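Dipeptide transport protein DPPA (Bacillus subtilis, PDB 1HI9) hydrolyses N-terminal residues from peptides containing D-amino acids, as a zinc-dependent aminopeptidase that assembles into a self-compartmentalizing decamer. Local coordinates at the interface of chains A and B and the interface of chains A and C. Sequence-based numbering; all coordinates share one arbitrary frame. Chains: chain A/B/C, Dipeptide transport protein DPPA.

Contact 1: the interface of chains A and B. Residues chain A 225-227, 230; chain B 177-179.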
loop_
_atom_site.group_PDB
_atom_site.type_symbol
_atom_site.label_atom_id
_atom_site.label_comp_id
_atom_site.label_asym_id
_atom_site.label_seq_id
_atom_site.Cartn_x
_atom_site.Cartn_y
_atom_site.Cartn_z
ATOM N N ASN A 225 19.221 21.719 -14.544
ATOM C CA ASN A 225 19.825 22.255 -13.316
ATOM C C ASN A 225 21.303 21.894 -13.205
ATOM O O ASN A 225 21.808 21.052 -13.945
ATOM C CB ASN A 225 19.063 21.780 -12.060
ATOM C CG ASN A 225 19.122 20.276 -11.862
ATOM O OD1 ASN A 225 18.107 19.572 -11.974
ATOM N ND2 ASN A 225 20.311 19.773 -11.566
ATOM N N TYR A 226 21.999 22.537 -12.278
ATOM C CA TYR A 226 23.422 22.291 -12.103
ATOM C C TYR A 226 23.749 20.880 -11.582
ATOM O O TYR A 226 24.810 20.317 -11.883
ATOM C CB TYR A 226 24.016 23.344 -11.174
ATOM C CG TYR A 226 25.513 23.475 -11.300
ATOM C CD1 TYR A 226 26.090 24.203 -12.352
ATOM C CD2 TYR A 226 26.359 22.862 -10.379
ATOM C CE1 TYR A 226 27.481 24.315 -12.475
ATOM C CE2 TYR A 226 27.740 22.967 -10.494
ATOM C CZ TYR A 226 28.293 23.687 -11.535
ATOM O OH TYR A 226 29.655 23.754 -11.628
ATOM N N GLY A 227 22.846 20.318 -10.788
ATOM C CA GLY A 227 23.059 18.973 -10.293
ATOM C C GLY A 227 23.229 17.957 -11.422
ATOM O O GLY A 227 24.100 17.086 -11.368
ATOM N N GLU A 230 26.646 18.343 -12.896
ATOM C CA GLU A 230 27.700 17.749 -12.068
ATOM C C GLU A 230 27.782 16.242 -12.278
ATOM O O GLU A 230 28.870 15.691 -12.379
ATOM C CB GLU A 230 27.449 18.028 -10.584
ATOM C CG GLU A 230 27.442 19.502 -10.220
ATOM C CD GLU A 230 27.103 19.756 -8.762
ATOM O OE1 GLU A 230 26.090 19.181 -8.273
ATOM O OE2 GLU A 230 27.844 20.545 -8.108
ATOM N N ILE B 177 29.928 21.525 -2.173
ATOM C CA ILE B 177 30.805 20.618 -2.905
ATOM C C ILE B 177 30.060 20.156 -4.165
ATOM O O ILE B 177 30.651 20.029 -5.238
ATOM C CB ILE B 177 31.201 19.407 -2.044
ATOM C CG1 ILE B 177 32.090 19.881 -0.889
ATOM C CG2 ILE B 177 31.968 18.389 -2.885
ATOM C CD1 ILE B 177 32.520 18.766 0.064
ATOM N N SER B 178 28.758 19.918 -4.021
ATOM C CA SER B 178 27.895 19.518 -5.137
ATOM C C SER B 178 26.476 20.016 -4.811
ATOM O O SER B 178 26.248 20.643 -3.771
ATOM C CB SER B 178 27.885 17.990 -5.327
ATOM O OG SER B 178 26.952 17.348 -4.461
ATOM N N ARG B 179 25.521 19.739 -5.686
ATOM C CA ARG B 179 24.171 20.201 -5.433
ATOM C C ARG B 179 23.551 19.469 -4.234
ATOM O O ARG B 179 22.569 19.930 -3.650
ATOM C CB ARG B 179 23.311 20.032 -6.692
ATOM C CG ARG B 179 21.942 20.700 -6.623
ATOM C CD ARG B 179 21.465 21.057 -8.018
ATOM N NE ARG B 179 20.125 21.641 -8.039
ATOM C CZ ARG B 179 18.992 20.950 -7.912
ATOM N NH1 ARG B 179 19.029 19.629 -7.747
ATOM N NH2 ARG B 179 17.826 21.582 -7.975
#

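Contact 2: the interface of chains A and C. Residues chain A 78-84, 89; chain C 177-178, 181-182.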
loop_
_atom_site.group_PDB
_atom_site.type_symbol
_atom_site.label_atom_id
_atom_site.label_comp_id
_atom_site.label_asym_id
_atom_site.label_seq_id
_atom_site.Cartn_x
_atom_site.Cartn_y
_atom_site.Cartn_z
ATOM N N ILE A 78 13.717 -5.114 -33.552
ATOM C CA ILE A 78 14.764 -5.026 -32.545
ATOM C C ILE A 78 14.024 -4.534 -31.320
ATOM O O ILE A 78 13.548 -3.397 -31.288
ATOM C CB ILE A 78 15.846 -3.996 -32.903
ATOM C CG1 ILE A 78 16.682 -4.507 -34.078
ATOM C CG2 ILE A 78 16.722 -3.723 -31.684
ATOM C CD1 ILE A 78 17.811 -3.578 -34.482
ATOM N N SER A 79 13.918 -5.393 -30.315
ATOM C CA SER A 79 13.202 -5.050 -29.100
ATOM C C SER A 79 14.133 -5.149 -27.902
ATOM O O SER A 79 15.001 -6.018 -27.848
ATOM C CB SER A 79 12.006 -5.993 -28.941
ATOM O OG SER A 79 11.156 -5.574 -27.892
ATOM N N GLY A 80 13.956 -4.249 -26.942
ATOM C CA GLY A 80 14.802 -4.263 -25.764
ATOM C C GLY A 80 15.690 -3.034 -25.650
ATOM O O GLY A 80 15.881 -2.306 -26.623
ATOM N N ASP A 81 16.244 -2.809 -24.463
ATOM C CA ASP A 81 17.083 -1.649 -24.236
ATOM C C ASP A 81 18.539 -2.011 -23.925
ATOM O O ASP A 81 18.962 -3.168 -24.062
ATOM C CB ASP A 81 16.493 -0.789 -23.110
ATOM C CG ASP A 81 16.548 -1.469 -21.759
ATOM O OD1 ASP A 81 16.587 -2.714 -21.724
ATOM O OD2 ASP A 81 16.542 -0.756 -20.728
ATOM N N VAL A 82 19.298 -1.010 -23.497
ATOM C CA VAL A 82 20.707 -1.176 -23.206
ATOM C C VAL A 82 21.423 -1.587 -24.500
ATOM O O VAL A 82 22.350 -2.406 -24.491
ATOM C CB VAL A 82 20.971 -2.237 -22.092
ATOM C CG1 VAL A 82 22.411 -2.122 -21.602
ATOM C CG2 VAL A 82 20.023 -2.034 -20.918
ATOM N N LYS A 83 20.968 -1.028 -25.621
ATOM C CA LYS A 83 21.586 -1.293 -26.920
ATOM C C LYS A 83 22.703 -0.272 -27.132
ATOM O O LYS A 83 22.525 0.918 -26.877
ATOM C CB LYS A 83 20.570 -1.164 -28.054
ATOM C CG LYS A 83 19.489 -2.212 -28.020
ATOM C CD LYS A 83 18.362 -1.887 -28.987
ATOM C CE LYS A 83 17.684 -0.578 -28.618
ATOM N NZ LYS A 83 16.336 -0.496 -29.221
ATOM N N PRO A 84 23.870 -0.732 -27.601
ATOM C CA PRO A 84 25.030 0.131 -27.852
ATOM C C PRO A 84 24.682 1.492 -28.489
ATOM O O PRO A 84 25.252 2.522 -28.108
ATOM C CB PRO A 84 25.906 -0.736 -28.749
ATOM C CG PRO A 84 25.647 -2.109 -28.209
ATOM C CD PRO A 84 24.145 -2.119 -28.016
ATOM N N GLU A 89 20.230 1.769 -33.067
ATOM C CA GLU A 89 20.834 0.448 -33.010
ATOM C C GLU A 89 20.467 -0.349 -34.265
ATOM O O GLU A 89 19.304 -0.387 -34.677
ATOM C CB GLU A 89 20.337 -0.310 -31.780
ATOM C CG GLU A 89 20.864 -1.724 -31.712
ATOM C CD GLU A 89 22.374 -1.761 -31.537
ATOM O OE1 GLU A 89 22.998 -2.766 -31.963
ATOM O OE2 GLU A 89 22.934 -0.789 -30.967
ATOM N N ILE C 177 21.529 -8.751 -28.811
ATOM C CA ILE C 177 22.195 -7.463 -29.007
ATOM C C ILE C 177 22.793 -7.050 -27.665
ATOM O O ILE C 177 23.892 -6.491 -27.606
ATOM C CB ILE C 177 21.205 -6.382 -29.526
ATOM C CG1 ILE C 177 20.751 -6.743 -30.947
ATOM C CG2 ILE C 177 21.875 -4.998 -29.535
ATOM C CD1 ILE C 177 19.709 -5.815 -31.538
ATOM N N SER C 178 22.060 -7.333 -26.588
ATOM C CA SER C 178 22.509 -7.042 -25.221
ATOM C C SER C 178 21.832 -8.037 -24.282
ATOM O O SER C 178 21.050 -8.881 -24.713
ATOM C CB SER C 178 22.147 -5.613 -24.802
ATOM O OG SER C 178 20.805 -5.514 -24.344
ATOM N N ALA C 181 18.104 -7.098 -24.849
ATOM C CA ALA C 181 17.724 -6.602 -26.167
ATOM C C ALA C 181 18.066 -7.624 -27.231
ATOM O O ALA C 181 19.124 -8.247 -27.189
ATOM C CB ALA C 181 18.460 -5.298 -26.463
ATOM N N VAL C 182 17.170 -7.788 -28.194
ATOM C CA VAL C 182 17.403 -8.737 -29.261
ATOM C C VAL C 182 16.756 -8.311 -30.566
ATOM O O VAL C 182 15.887 -7.442 -30.597
ATOM C CB VAL C 182 16.838 -10.141 -28.900
ATOM C CG1 VAL C 182 17.588 -10.728 -27.703
ATOM C CG2 VAL C 182 15.345 -10.033 -28.585
#

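Contact 3: the interface of chains A and C. Residues chain A 23, 28, 32, 64; chain C 19, 26-27.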
loop_
_atom_site.group_PDB
_atom_site.type_symbol
_atom_site.label_atom_id
_atom_site.label_comp_id
_atom_site.label_asym_id
_atom_site.label_seq_id
_atom_site.Cartn_x
_atom_site.Cartn_y
_atom_site.Cartn_z
ATOM N N SER A 23 4.623 3.147 -19.757
ATOM C CA SER A 23 4.215 1.763 -19.501
ATOM C C SER A 23 3.469 1.581 -18.181
ATOM O O SER A 23 2.698 0.633 -18.017
ATOM C CB SER A 23 5.424 0.815 -19.553
ATOM O OG SER A 23 6.447 1.213 -18.650
ATOM N N TYR A 28 -1.527 3.158 -21.718
ATOM C CA TYR A 28 -0.351 2.593 -22.377
ATOM C C TYR A 28 -0.653 1.442 -23.345
ATOM O O TYR A 28 -0.159 1.438 -24.478
ATOM C CB TYR A 28 0.666 2.121 -21.335
ATOM C CG TYR A 28 1.883 1.471 -21.954
ATOM C CD1 TYR A 28 2.787 2.216 -22.720
ATOM C CD2 TYR A 28 2.112 0.103 -21.808
ATOM C CE1 TYR A 28 3.887 1.607 -23.323
ATOM C CE2 TYR A 28 3.203 -0.510 -22.409
ATOM C CZ TYR A 28 4.085 0.240 -23.162
ATOM O OH TYR A 28 5.161 -0.371 -23.759
ATOM N N ARG A 32 0.509 1.366 -27.311
ATOM C CA ARG A 32 1.418 0.489 -28.037
ATOM C C ARG A 32 0.716 -0.252 -29.164
ATOM O O ARG A 32 1.353 -0.689 -30.121
ATOM C CB ARG A 32 2.102 -0.492 -27.086
ATOM C CG ARG A 32 1.210 -1.519 -26.453
ATOM C CD ARG A 32 2.012 -2.380 -25.490
ATOM N NE ARG A 32 1.178 -3.419 -24.893
ATOM C CZ ARG A 32 1.561 -4.219 -23.903
ATOM N NH1 ARG A 32 2.782 -4.107 -23.380
ATOM N NH2 ARG A 32 0.710 -5.131 -23.441
ATOM N N ASN A 64 10.335 -1.789 -25.528
ATOM C CA ASN A 64 9.649 -3.072 -25.568
ATOM C C ASN A 64 8.156 -2.779 -25.760
ATOM O O ASN A 64 7.279 -3.490 -25.247
ATOM C CB ASN A 64 9.892 -3.860 -24.269
ATOM C CG ASN A 64 9.541 -3.065 -23.019
ATOM O OD1 ASN A 64 8.889 -2.014 -23.092
ATOM N ND2 ASN A 64 9.956 -3.573 -21.860
ATOM N N THR C 19 10.279 -8.557 -18.438
ATOM C CA THR C 19 8.887 -8.161 -18.245
ATOM C C THR C 19 8.020 -9.211 -18.910
ATOM O O THR C 19 6.811 -9.255 -18.685
ATOM C CB THR C 19 8.541 -6.776 -18.870
ATOM O OG1 THR C 19 8.648 -6.852 -20.294
ATOM C CG2 THR C 19 9.486 -5.688 -18.343
ATOM N N ARG C 26 4.284 -6.915 -16.128
ATOM C CA ARG C 26 3.343 -6.504 -17.171
ATOM C C ARG C 26 3.196 -7.317 -18.461
ATOM O O ARG C 26 2.081 -7.472 -18.975
ATOM C CB ARG C 26 3.626 -5.034 -17.519
ATOM C CG ARG C 26 3.165 -4.553 -18.899
ATOM C CD ARG C 26 3.454 -3.051 -19.043
ATOM N NE ARG C 26 4.761 -2.715 -18.461
ATOM C CZ ARG C 26 5.888 -2.538 -19.150
ATOM N NH1 ARG C 26 5.892 -2.648 -20.473
ATOM N NH2 ARG C 26 7.019 -2.273 -18.502
ATOM N N ASN C 27 4.292 -7.839 -18.995
ATOM C CA ASN C 27 4.187 -8.585 -20.242
ATOM C C ASN C 27 4.236 -10.099 -20.114
ATOM O O ASN C 27 4.346 -10.808 -21.119
ATOM C CB ASN C 27 5.259 -8.100 -21.218
ATOM C CG ASN C 27 5.035 -6.662 -21.640
ATOM O OD1 ASN C 27 3.935 -6.296 -22.066
ATOM N ND2 ASN C 27 6.074 -5.834 -21.526
HETATM O O HOH W 1 0.603 -6.078 -20.889
#

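Contact 1: the interface of chains A and B
B:Arg179 lies across the start of the short helix 226-232 of chain A, in a two-fold interface between subunits of the homodecamer. Its backbone N gives a hydrogen bond to the carboxylate oxygen OE1 of A:Glu230, 2.7 Å away and bent to 149° at the hydrogen. OE1 accepts it with the syn lone pair, on the side of its sister OE2, which sits by the backbone of B:Ser178. From its CA the side chain of B:Arg179 leaves with CG anti to the backbone N (chi1 -170°) and runs extended as far as NE. CB rests against the same OE1 at 3.3 Å and has A:Gly227 CA as a further neighbour. CD passes over the backbone of A:Gly227, 3.5 Å from CA, a closeness that the glycine's lack of a side chain probably allows. Beyond it the guanidinium does not return to the carboxylate: NE stays 6.5 Å from A:Glu230 OE1, so any attraction between the opposite charges would probably be long-range. The tip instead stacks on the side-chain amide of A:Asn225, the two side chains crossing at about a right angle while their flat ends lie 12° from parallel. A:Asn225 CG stands over the centre of the guanidinium, 4.0 Å from CZ.

Contact 2: the interface of chains A and C
C:Ile177 and C:Ala181 press into chain A beside a short antiparallel pairing of strand 76-80 of chain A with strand 181-184 of chain C. On this tight side A:Ser79 and C:Val182 exchange backbone hydrogen bonds, A:Ser79 N to C:Val182 O at 2.9 Å and C:Val182 N to A:Ser79 O at 2.8 Å. One residue on, A:Gly80 faces C:Ala181, whose CB meets the aliphatic CG of A:Lys83 at 3.6 Å. C:Ile177 spreads two branches: CD1 touches A:Ile78 CG2 at 3.6 Å, the side chains meeting roughly perpendicular, while CG2, anti to its backbone N, lies against A:Glu89, 3.5 Å from OE1. The looser side is at A:Pro84, whose CD stays 4.0 Å from that same CG2. C:Ser178 stands beyond the pairing, opposite the loop that follows strand 76-80, its hydroxyl OG turned between backbone N and carbonyl carbon (chi1 83°) to donate to A:Asp81 O at 3.0 Å, nearly along the C=O axis. An alanine here would probably leave the carbonyl of A:Asp81 without this donor and the loop at A:Asp81 less firmly tied to chain C. This short bridge of strands joins neighbouring subunits and probably helps to hold the decamer together.

Contact 3: the interface of chains A and C
C:Arg26 and C:Asn27 meet A:Ser23 and A:Arg32 in a polar subunit interface of this M55-family peptidase. Of the direct hydrogen bonds, A:Arg32 NH1 donates to the amide oxygen OD1 of C:Asn27 at 2.8 Å, arriving in the carbonyl plane on a lone pair, although OD1 lies 20° out of the guanidinium plane. The two side chains run alongside each other, pointing opposite ways. C:Asn27 is steadied from behind: its ND2 gives an almost straight bond (175° at the hydrogen) to C:Thr19 OG1, 3.0 Å off within the amide plane, which probably sets OD1, rather than ND2, toward A:Arg32. Through water, A:Arg32 NH2 reaches water 1 (2.7 Å), which also bonds the backbone O of C:Arg26 (2.8 Å). In the packing contacts, a bend at chi3 (40°) lays the guanidinium of C:Arg26 against A:Ser23, whose CB stands over the centre of one face, 3.4 Å from CZ. A:Ser23 places CA over the ring of A:Tyr28, which sets CE2 3.9 Å from C:Arg26 NH1, ring and guanidinium perpendicular. A:Asn64 and C:Thr19 meet loosely tip to tip, ND2 3.9 Å from OG1. Among charges, A:Arg32 NH1 and C:Arg26 NH1 lie 4.5 Å apart and would probably repel, C:Asn27 OD1 perhaps easing this at A:Arg32.

Contacts 2 and 3 join the same pair of chains, their centres about 16 Å apart, and both belong to the A-C interface. Contact 1 lies about 31 Å from contact 2 and 34 Å from contact 3, measured between centres, in the A-B interface. Residues 177 and 178 recur in contacts 1 and 2, supplied by chain B in one and chain C in the other. Because each copy carries this segment, it can serve the two-fold A-B interface and the different A-C interface, which fits a homodecamer. All three centres lie about 17 to 21 Å from the nucleophile A:His115, so the contacts probably serve assembly rather than catalysis directly.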